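Local coordinates for protein N-acetylglucosamine-6-phosphate deacetylase (Thermotoga maritima, PDB 1O12) that probably removes the acetyl group from N-acetylglucosamine-6-phosphate as a metal-dependent amidohydrolase of the NagA family, using one divalent metal cation per subunit, at residues L53-V58 with V328-S333; G86-L91 with V363-E368. All blocks are in the same frame, centred on the assembly; numbering follows the deposited sequence.

Two pairings of distant chain segments meet beside the barrel of this amidohydrolase. From the N terminus, the first segment met is 53-58, on strand 52-59, and 86-91 follows. Contact 1 closes a long loop when helix 322-336 brings residues 328-333 back to 53-58; contact 2 closes later, when 363-368 returns to 86-91. The two loops therefore cross, their segments alternating along the chain. They meet where strands 52-59 and 87-93 run parallel as neighbours, with Phe57 N and O probably bonded to Gly86 O and Thr88 N. Contact 1 packs a late helix on the first of these strands; contact 2 joins the second to a C-terminal strand of the small beta domain.

Contact 1. Residues L53-V58 with V328-S333; sequences LMPGFV and VSSYNS
A wide pi-type turn in helix 322-336 brings Ser329 and Ser330 against the stretch of strand 52-59 running from Pro55 to Val58. In this turn the carbonyl of Ser329 turns to the strand: Val58 N donates to Ser329 O at 3.0 Å, an almost straight bond (163° at the hydrogen). Phe57 CA adds a CH...O contact to the same oxygen. Next along the helix, Ser330 CB sits 3.2 Å from Gly56 O, and its OG lies against Pro55 CB. Val58 spreads its two methyls over the helix, CG1 on Ser333 CB at 3.7 Å and CG2 on Ser330 CB. Strand 52-59 lies between strand 353-356, where Met54 bonds to Val354, and barrel strand 87-93; Phe57 bonds to Gly86, just before the latter. The chi1 of Phe57 (-62°) sets CG beside the backbone N. The ring's CD2 is 3.4 Å from Ser329 OG, which approaches obliquely; Phe307 meets the same ring. An alanine here would probably leave Phe307 without its ring partner and open a gap beside Ser329. A water in the plane of the ring, at its edge, donates to Pro55 O at 3.0 Å and to Ser329 OG, and also bonds Ser330 OG. Ser329 OG has a further bond to Leu325 O in the preceding turn, so this buried hydroxyl is well satisfied. A second water links Val58 O (2.8 Å) to Ser333 OG (2.7 Å).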
ATOM      1  N   LEU A  53     -10.783 -24.446 -18.342  1.00 34.05           N
ATOM      2  CA  LEU A  53     -10.113 -25.536 -17.628  1.00 33.51           C
ATOM      3  C   LEU A  53      -8.973 -24.882 -16.860  1.00 35.10           C
ATOM      4  O   LEU A  53      -8.136 -24.188 -17.454  1.00 35.20           O
ATOM      5  CB  LEU A  53      -9.531 -26.560 -18.590  1.00 31.43           C
ATOM      6  CG  LEU A  53      -9.091 -27.861 -17.909  1.00 32.95           C
ATOM      7  CD1 LEU A  53     -10.326 -28.672 -17.585  1.00 32.99           C
ATOM      8  CD2 LEU A  53      -8.155 -28.692 -18.813  1.00 32.59           C
HETATM    9  N   MSE A  54      -8.949 -25.081 -15.547  1.00 35.05           N
HETATM   10  CA  MSE A  54      -7.905 -24.496 -14.713  1.00 36.50           C
HETATM   11  C   MSE A  54      -7.319 -25.553 -13.776  1.00 35.17           C
HETATM   12  O   MSE A  54      -7.907 -26.630 -13.593  1.00 34.74           O
HETATM   13  CB  MSE A  54      -8.477 -23.374 -13.837  1.00 37.30           C
HETATM   14  CG  MSE A  54      -9.320 -22.323 -14.534  1.00 40.85           C
HETATM   15 SE   MSE A  54      -9.976 -20.963 -13.235  1.00 49.02          SE
HETATM   16  CE  MSE A  54      -8.207 -20.198 -12.780  1.00 42.18           C
ATOM     17  N   PRO A  55      -6.156 -25.254 -13.168  1.00 33.12           N
ATOM     18  CA  PRO A  55      -5.524 -26.198 -12.233  1.00 32.22           C
ATOM     19  C   PRO A  55      -6.479 -26.346 -11.041  1.00 29.96           C
ATOM     20  O   PRO A  55      -7.174 -25.397 -10.702  1.00 29.22           O
ATOM     21  CB  PRO A  55      -4.229 -25.483 -11.835  1.00 30.71           C
ATOM     22  CG  PRO A  55      -3.926 -24.663 -13.054  1.00 31.99           C
ATOM     23  CD  PRO A  55      -5.282 -24.099 -13.421  1.00 31.34           C
ATOM     24  N   GLY A  56      -6.539 -27.530 -10.438  1.00 29.15           N
ATOM     25  CA  GLY A  56      -7.422 -27.729  -9.303  1.00 27.59           C
ATOM     26  C   GLY A  56      -7.128 -26.700  -8.210  1.00 27.80           C
ATOM     27  O   GLY A  56      -5.980 -26.485  -7.856  1.00 25.10           O
ATOM     28  N   PHE A  57      -8.169 -26.054  -7.695  1.00 27.54           N
ATOM     29  CA  PHE A  57      -8.017 -25.050  -6.653  1.00 28.58           C
ATOM     30  C   PHE A  57      -7.378 -25.674  -5.422  1.00 29.49           C
ATOM     31  O   PHE A  57      -7.492 -26.884  -5.198  1.00 28.65           O
ATOM     32  CB  PHE A  57      -9.373 -24.462  -6.276  1.00 26.76           C
ATOM     33  CG  PHE A  57     -10.060 -23.756  -7.416  1.00 29.05           C
ATOM     34  CD1 PHE A  57     -11.453 -23.685  -7.473  1.00 29.47           C
ATOM     35  CD2 PHE A  57      -9.312 -23.157  -8.435  1.00 28.34           C
ATOM     36  CE1 PHE A  57     -12.089 -23.031  -8.525  1.00 29.80           C
ATOM     37  CE2 PHE A  57      -9.937 -22.501  -9.493  1.00 26.16           C
ATOM     38  CZ  PHE A  57     -11.320 -22.438  -9.540  1.00 29.27           C
ATOM     39  N   VAL A  58      -6.714 -24.821  -4.641  1.00 28.40           N
ATOM     40  CA  VAL A  58      -6.031 -25.196  -3.427  1.00 27.21           C
ATOM     41  C   VAL A  58      -6.462 -24.271  -2.277  1.00 31.18           C
ATOM     42  O   VAL A  58      -6.298 -23.043  -2.368  1.00 31.39           O
ATOM     43  CB  VAL A  58      -4.495 -25.090  -3.628  1.00 27.04           C
ATOM     44  CG1 VAL A  58      -3.790 -25.461  -2.323  1.00 22.31           C
ATOM     45  CG2 VAL A  58      -4.038 -26.003  -4.814  1.00 21.19           C
ATOM     46  N   VAL A 328      -3.603 -17.059  -7.930  1.00 28.69           N
ATOM     47  CA  VAL A 328      -4.186 -16.839  -6.628  1.00 27.61           C
ATOM     48  C   VAL A 328      -5.051 -17.986  -6.132  1.00 26.05           C
ATOM     49  O   VAL A 328      -5.210 -18.157  -4.927  1.00 24.48           O
ATOM     50  CB  VAL A 328      -5.014 -15.524  -6.590  1.00 30.22           C
ATOM     51  CG1 VAL A 328      -4.138 -14.366  -7.046  1.00 30.27           C
ATOM     52  CG2 VAL A 328      -6.298 -15.631  -7.449  1.00 29.62           C
ATOM     53  N   SER A 329      -5.597 -18.783  -7.045  1.00 25.60           N
ATOM     54  CA  SER A 329      -6.443 -19.886  -6.613  1.00 26.88           C
ATOM     55  C   SER A 329      -5.719 -21.218  -6.469  1.00 26.73           C
ATOM     56  O   SER A 329      -6.253 -22.124  -5.848  1.00 28.69           O
ATOM     57  CB  SER A 329      -7.658 -20.057  -7.525  1.00 25.67           C
ATOM     58  OG  SER A 329      -7.253 -20.427  -8.824  1.00 30.10           O
ATOM     59  N   SER A 330      -4.527 -21.365  -7.030  1.00 26.29           N
ATOM     60  CA  SER A 330      -3.815 -22.636  -6.851  1.00 27.97           C
ATOM     61  C   SER A 330      -2.291 -22.583  -6.972  1.00 26.63           C
ATOM     62  O   SER A 330      -1.588 -23.044  -6.087  1.00 27.61           O
ATOM     63  CB  SER A 330      -4.357 -23.722  -7.811  1.00 27.32           C
ATOM     64  OG  SER A 330      -3.834 -23.590  -9.134  1.00 30.52           O
ATOM     65  N   TYR A 331      -1.783 -22.026  -8.061  1.00 25.43           N
ATOM     66  CA  TYR A 331      -0.346 -21.982  -8.266  1.00 25.53           C
ATOM     67  C   TYR A 331       0.473 -21.366  -7.119  1.00 26.75           C
ATOM     68  O   TYR A 331       1.481 -21.946  -6.705  1.00 26.89           O
ATOM     69  CB  TYR A 331      -0.014 -21.271  -9.588  1.00 25.86           C
ATOM     70  CG  TYR A 331       1.454 -21.273  -9.908  1.00 26.55           C
ATOM     71  CD1 TYR A 331       2.129 -22.471 -10.177  1.00 28.48           C
ATOM     72  CD2 TYR A 331       2.182 -20.090  -9.912  1.00 27.25           C
ATOM     73  CE1 TYR A 331       3.494 -22.494 -10.441  1.00 28.34           C
ATOM     74  CE2 TYR A 331       3.551 -20.090 -10.180  1.00 29.21           C
ATOM     75  CZ  TYR A 331       4.195 -21.296 -10.442  1.00 30.02           C
ATOM     76  OH  TYR A 331       5.540 -21.294 -10.696  1.00 33.83           O
ATOM     77  N   ASN A 332       0.066 -20.205  -6.611  1.00 25.65           N
ATOM     78  CA  ASN A 332       0.814 -19.596  -5.532  1.00 26.84           C
ATOM     79  C   ASN A 332       0.945 -20.526  -4.306  1.00 27.26           C
ATOM     80  O   ASN A 332       2.031 -20.665  -3.755  1.00 27.92           O
ATOM     81  CB  ASN A 332       0.206 -18.237  -5.149  1.00 26.65           C
ATOM     82  CG  ASN A 332       0.362 -17.178  -6.274  1.00 30.21           C
ATOM     83  OD1 ASN A 332       1.218 -17.312  -7.159  1.00 29.21           O
ATOM     84  ND2 ASN A 332      -0.457 -16.118  -6.224  1.00 29.03           N
ATOM     85  N   SER A 333      -0.130 -21.193  -3.898  1.00 27.74           N
ATOM     86  CA  SER A 333      -0.046 -22.089  -2.738  1.00 29.74           C
ATOM     87  C   SER A 333       0.853 -23.253  -3.068  1.00 30.39           C
ATOM     88  O   SER A 333       1.669 -23.667  -2.255  1.00 31.65           O
ATOM     89  CB  SER A 333      -1.413 -22.669  -2.370  1.00 29.12           C
ATOM     90  OG  SER A 333      -2.364 -21.661  -2.156  1.00 31.26           O
TER
HETATM   91  O   HOH W   1      -6.067 -22.567 -10.640  1.00 28.36           O
HETATM   92  O   HOH W   2      -4.817 -20.747  -2.900  1.00 30.51           O

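Contact 2. Residues G86-L91 with V363-E368; sequences GVTTFL and VMTIKE
Thr365 OG1 lies 3.3 Å from Gly86 CA and bonds to Tyr83 O, a carbonyl that Gly86 N holds as well. Gly86, with positive phi, is the C-prime residue of the Schellman motif ending helix 75-83. Thr365 keeps OG1 anti to its carbonyl carbon, beside the backbone N (chi1 -56°), which leaves CG2 for the neighbouring strand. There the packing is methyl on methyl: the side chains of Thr88 and Thr365 pass each other, pointing opposite ways, CG2 to CG2 3.5 Å, and Thr88 CG2 also touches Ile366 O. Lys367 rests its CG 4.2 Å from Thr88 CB. Farther out, its NZ lies 3.2 Å from Thr88 O, an oxygen to which Thr89 OG1 donates a weak bond. The ammonium's stronger partner is Asp352, whose OD2 takes a salt bridge from NZ; OD1 of the same carboxylate accepts from Glu368 N, just past the end of strand 362-367. Strands 87-91 and 363-367 approach to 7.4 Å at an angle of 46°. They are not paired as neighbours, and barrel strand and beta domain meet here through side chains set against each other and against backbone atoms. With Asp352 as its salt-bridge partner, Lys367 is likely to keep its positive charge despite burial, and the Thr365 hydroxyl gives Tyr83 O a second donor besides Gly86 N, at the C-terminal end of helix 75-83.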
ATOM      1  N   GLY A  86     -14.354 -27.316  -6.842  1.00 30.85           N
ATOM      2  CA  GLY A  86     -13.182 -27.439  -7.690  1.00 29.04           C
ATOM      3  C   GLY A  86     -11.876 -27.571  -6.926  1.00 31.01           C
ATOM      4  O   GLY A  86     -10.810 -27.580  -7.540  1.00 30.22           O
ATOM      5  N   VAL A  87     -11.957 -27.669  -5.594  1.00 31.42           N
ATOM      6  CA  VAL A  87     -10.783 -27.800  -4.728  1.00 30.92           C
ATOM      7  C   VAL A  87     -10.233 -29.224  -4.723  1.00 31.72           C
ATOM      8  O   VAL A  87     -10.919 -30.165  -4.335  1.00 32.82           O
ATOM      9  CB  VAL A  87     -11.112 -27.428  -3.264  1.00 31.55           C
ATOM     10  CG1 VAL A  87      -9.883 -27.666  -2.391  1.00 31.73           C
ATOM     11  CG2 VAL A  87     -11.569 -25.939  -3.165  1.00 30.04           C
ATOM     12  N   THR A  88      -8.990 -29.378  -5.148  1.00 31.31           N
ATOM     13  CA  THR A  88      -8.361 -30.681  -5.192  1.00 30.95           C
ATOM     14  C   THR A  88      -7.204 -30.874  -4.184  1.00 31.42           C
ATOM     15  O   THR A  88      -6.564 -31.921  -4.160  1.00 32.84           O
ATOM     16  CB  THR A  88      -7.864 -30.972  -6.605  1.00 31.25           C
ATOM     17  OG1 THR A  88      -7.046 -29.889  -7.053  1.00 30.79           O
ATOM     18  CG2 THR A  88      -9.031 -31.148  -7.546  1.00 31.08           C
ATOM     19  N   THR A  89      -6.912 -29.851  -3.389  1.00 29.53           N
ATOM     20  CA  THR A  89      -5.888 -29.935  -2.363  1.00 28.17           C
ATOM     21  C   THR A  89      -6.300 -28.950  -1.283  1.00 28.49           C
ATOM     22  O   THR A  89      -6.591 -27.785  -1.567  1.00 28.23           O
ATOM     23  CB  THR A  89      -4.469 -29.525  -2.832  1.00 27.28           C
ATOM     24  OG1 THR A  89      -4.035 -30.365  -3.901  1.00 30.73           O
ATOM     25  CG2 THR A  89      -3.475 -29.682  -1.679  1.00 27.70           C
ATOM     26  N   PHE A  90      -6.353 -29.422  -0.047  1.00 27.79           N
ATOM     27  CA  PHE A  90      -6.698 -28.547   1.055  1.00 26.98           C
ATOM     28  C   PHE A  90      -5.973 -28.940   2.341  1.00 27.88           C
ATOM     29  O   PHE A  90      -5.374 -30.022   2.464  1.00 26.30           O
ATOM     30  CB  PHE A  90      -8.211 -28.494   1.257  1.00 24.95           C
ATOM     31  CG  PHE A  90      -8.797 -29.675   2.012  1.00 26.50           C
ATOM     32  CD1 PHE A  90      -9.157 -29.549   3.367  1.00 28.30           C
ATOM     33  CD2 PHE A  90      -9.090 -30.859   1.359  1.00 23.70           C
ATOM     34  CE1 PHE A  90      -9.817 -30.595   4.040  1.00 27.68           C
ATOM     35  CE2 PHE A  90      -9.735 -31.887   2.010  1.00 25.59           C
ATOM     36  CZ  PHE A  90     -10.104 -31.758   3.358  1.00 26.04           C
ATOM     37  N   LEU A  91      -6.007 -28.005   3.276  1.00 29.29           N
ATOM     38  CA  LEU A  91      -5.383 -28.140   4.573  1.00 28.72           C
ATOM     39  C   LEU A  91      -6.475 -27.869   5.601  1.00 29.35           C
ATOM     40  O   LEU A  91      -6.990 -26.741   5.704  1.00 27.53           O
ATOM     41  CB  LEU A  91      -4.255 -27.102   4.692  1.00 28.09           C
ATOM     42  CG  LEU A  91      -2.769 -27.453   4.795  1.00 28.20           C
ATOM     43  CD1 LEU A  91      -2.419 -28.664   3.957  1.00 25.03           C
ATOM     44  CD2 LEU A  91      -1.953 -26.211   4.398  1.00 26.15           C
ATOM     45  N   VAL A 363     -18.155 -27.031 -13.048  1.00 36.67           N
ATOM     46  CA  VAL A 363     -18.971 -28.025 -13.695  1.00 38.73           C
ATOM     47  C   VAL A 363     -18.301 -29.402 -13.641  1.00 39.54           C
ATOM     48  O   VAL A 363     -18.917 -30.409 -13.924  1.00 41.33           O
ATOM     49  CB  VAL A 363     -19.340 -27.590 -15.170  1.00 39.33           C
ATOM     50  CG1 VAL A 363     -18.638 -26.316 -15.530  1.00 40.38           C
ATOM     51  CG2 VAL A 363     -18.986 -28.668 -16.175  1.00 38.86           C
HETATM   52  N   MSE A 364     -17.047 -29.461 -13.242  1.00 41.10           N
HETATM   53  CA  MSE A 364     -16.378 -30.748 -13.175  1.00 42.01           C
HETATM   54  C   MSE A 364     -15.018 -30.639 -12.512  1.00 38.89           C
HETATM   55  O   MSE A 364     -14.245 -29.720 -12.793  1.00 37.72           O
HETATM   56  CB  MSE A 364     -16.219 -31.339 -14.579  1.00 48.23           C
HETATM   57  CG  MSE A 364     -15.545 -32.714 -14.579  1.00 57.86           C
HETATM   58 SE   MSE A 364     -15.634 -33.716 -16.300  1.00 73.19          SE
HETATM   59  CE  MSE A 364     -13.770 -33.699 -16.874  1.00 65.37           C
ATOM     60  N   THR A 365     -14.731 -31.584 -11.630  1.00 35.84           N
ATOM     61  CA  THR A 365     -13.463 -31.586 -10.924  1.00 34.35           C
ATOM     62  C   THR A 365     -12.782 -32.918 -11.154  1.00 34.42           C
ATOM     63  O   THR A 365     -13.420 -33.962 -11.173  1.00 35.63           O
ATOM     64  CB  THR A 365     -13.682 -31.338  -9.400  1.00 34.15           C
ATOM     65  OG1 THR A 365     -14.392 -30.105  -9.222  1.00 32.34           O
ATOM     66  CG2 THR A 365     -12.362 -31.255  -8.652  1.00 32.28           C
ATOM     67  N   ILE A 366     -11.476 -32.867 -11.344  1.00 34.03           N
ATOM     68  CA  ILE A 366     -10.672 -34.045 -11.579  1.00 33.22           C
ATOM     69  C   ILE A 366      -9.529 -34.042 -10.593  1.00 35.77           C
ATOM     70  O   ILE A 366      -8.851 -33.039 -10.454  1.00 37.98           O
ATOM     71  CB  ILE A 366     -10.126 -34.015 -13.005  1.00 32.27           C
ATOM     72  CG1 ILE A 366     -11.326 -34.018 -13.979  1.00 30.82           C
ATOM     73  CG2 ILE A 366      -9.133 -35.178 -13.236  1.00 29.07           C
ATOM     74  CD1 ILE A 366     -11.002 -33.622 -15.390  1.00 29.04           C
ATOM     75  N   LYS A 367      -9.331 -35.165  -9.904  1.00 37.97           N
ATOM     76  CA  LYS A 367      -8.263 -35.342  -8.904  1.00 37.47           C
ATOM     77  C   LYS A 367      -7.505 -36.565  -9.415  1.00 38.78           C
ATOM     78  O   LYS A 367      -8.103 -37.624  -9.566  1.00 38.35           O
ATOM     79  CB  LYS A 367      -8.887 -35.681  -7.541  1.00 37.30           C
ATOM     80  CG  LYS A 367      -8.218 -35.115  -6.323  1.00 36.63           C
ATOM     81  CD  LYS A 367      -6.761 -35.456  -6.234  1.00 35.76           C
ATOM     82  CE  LYS A 367      -6.153 -34.806  -5.008  1.00 35.37           C
ATOM     83  NZ  LYS A 367      -4.761 -34.301  -5.207  1.00 36.88           N
ATOM     84  N   GLU A 368      -6.212 -36.448  -9.691  1.00 39.78           N
ATOM     85  CA  GLU A 368      -5.500 -37.613 -10.200  1.00 43.09           C
ATOM     86  C   GLU A 368      -6.269 -38.276 -11.356  1.00 44.25           C
ATOM     87  O   GLU A 368      -6.776 -39.386 -11.196  1.00 44.76           O
ATOM     88  CB  GLU A 368      -5.320 -38.655  -9.088  1.00 43.99           C
ATOM     89  CG  GLU A 368      -4.098 -38.452  -8.238  1.00 46.49           C
ATOM     90  CD  GLU A 368      -2.810 -38.565  -9.044  1.00 47.63           C
ATOM     91  OE1 GLU A 368      -2.482 -39.686  -9.489  1.00 48.81           O
ATOM     92  OE2 GLU A 368      -2.124 -37.533  -9.237  1.00 48.68           O
TER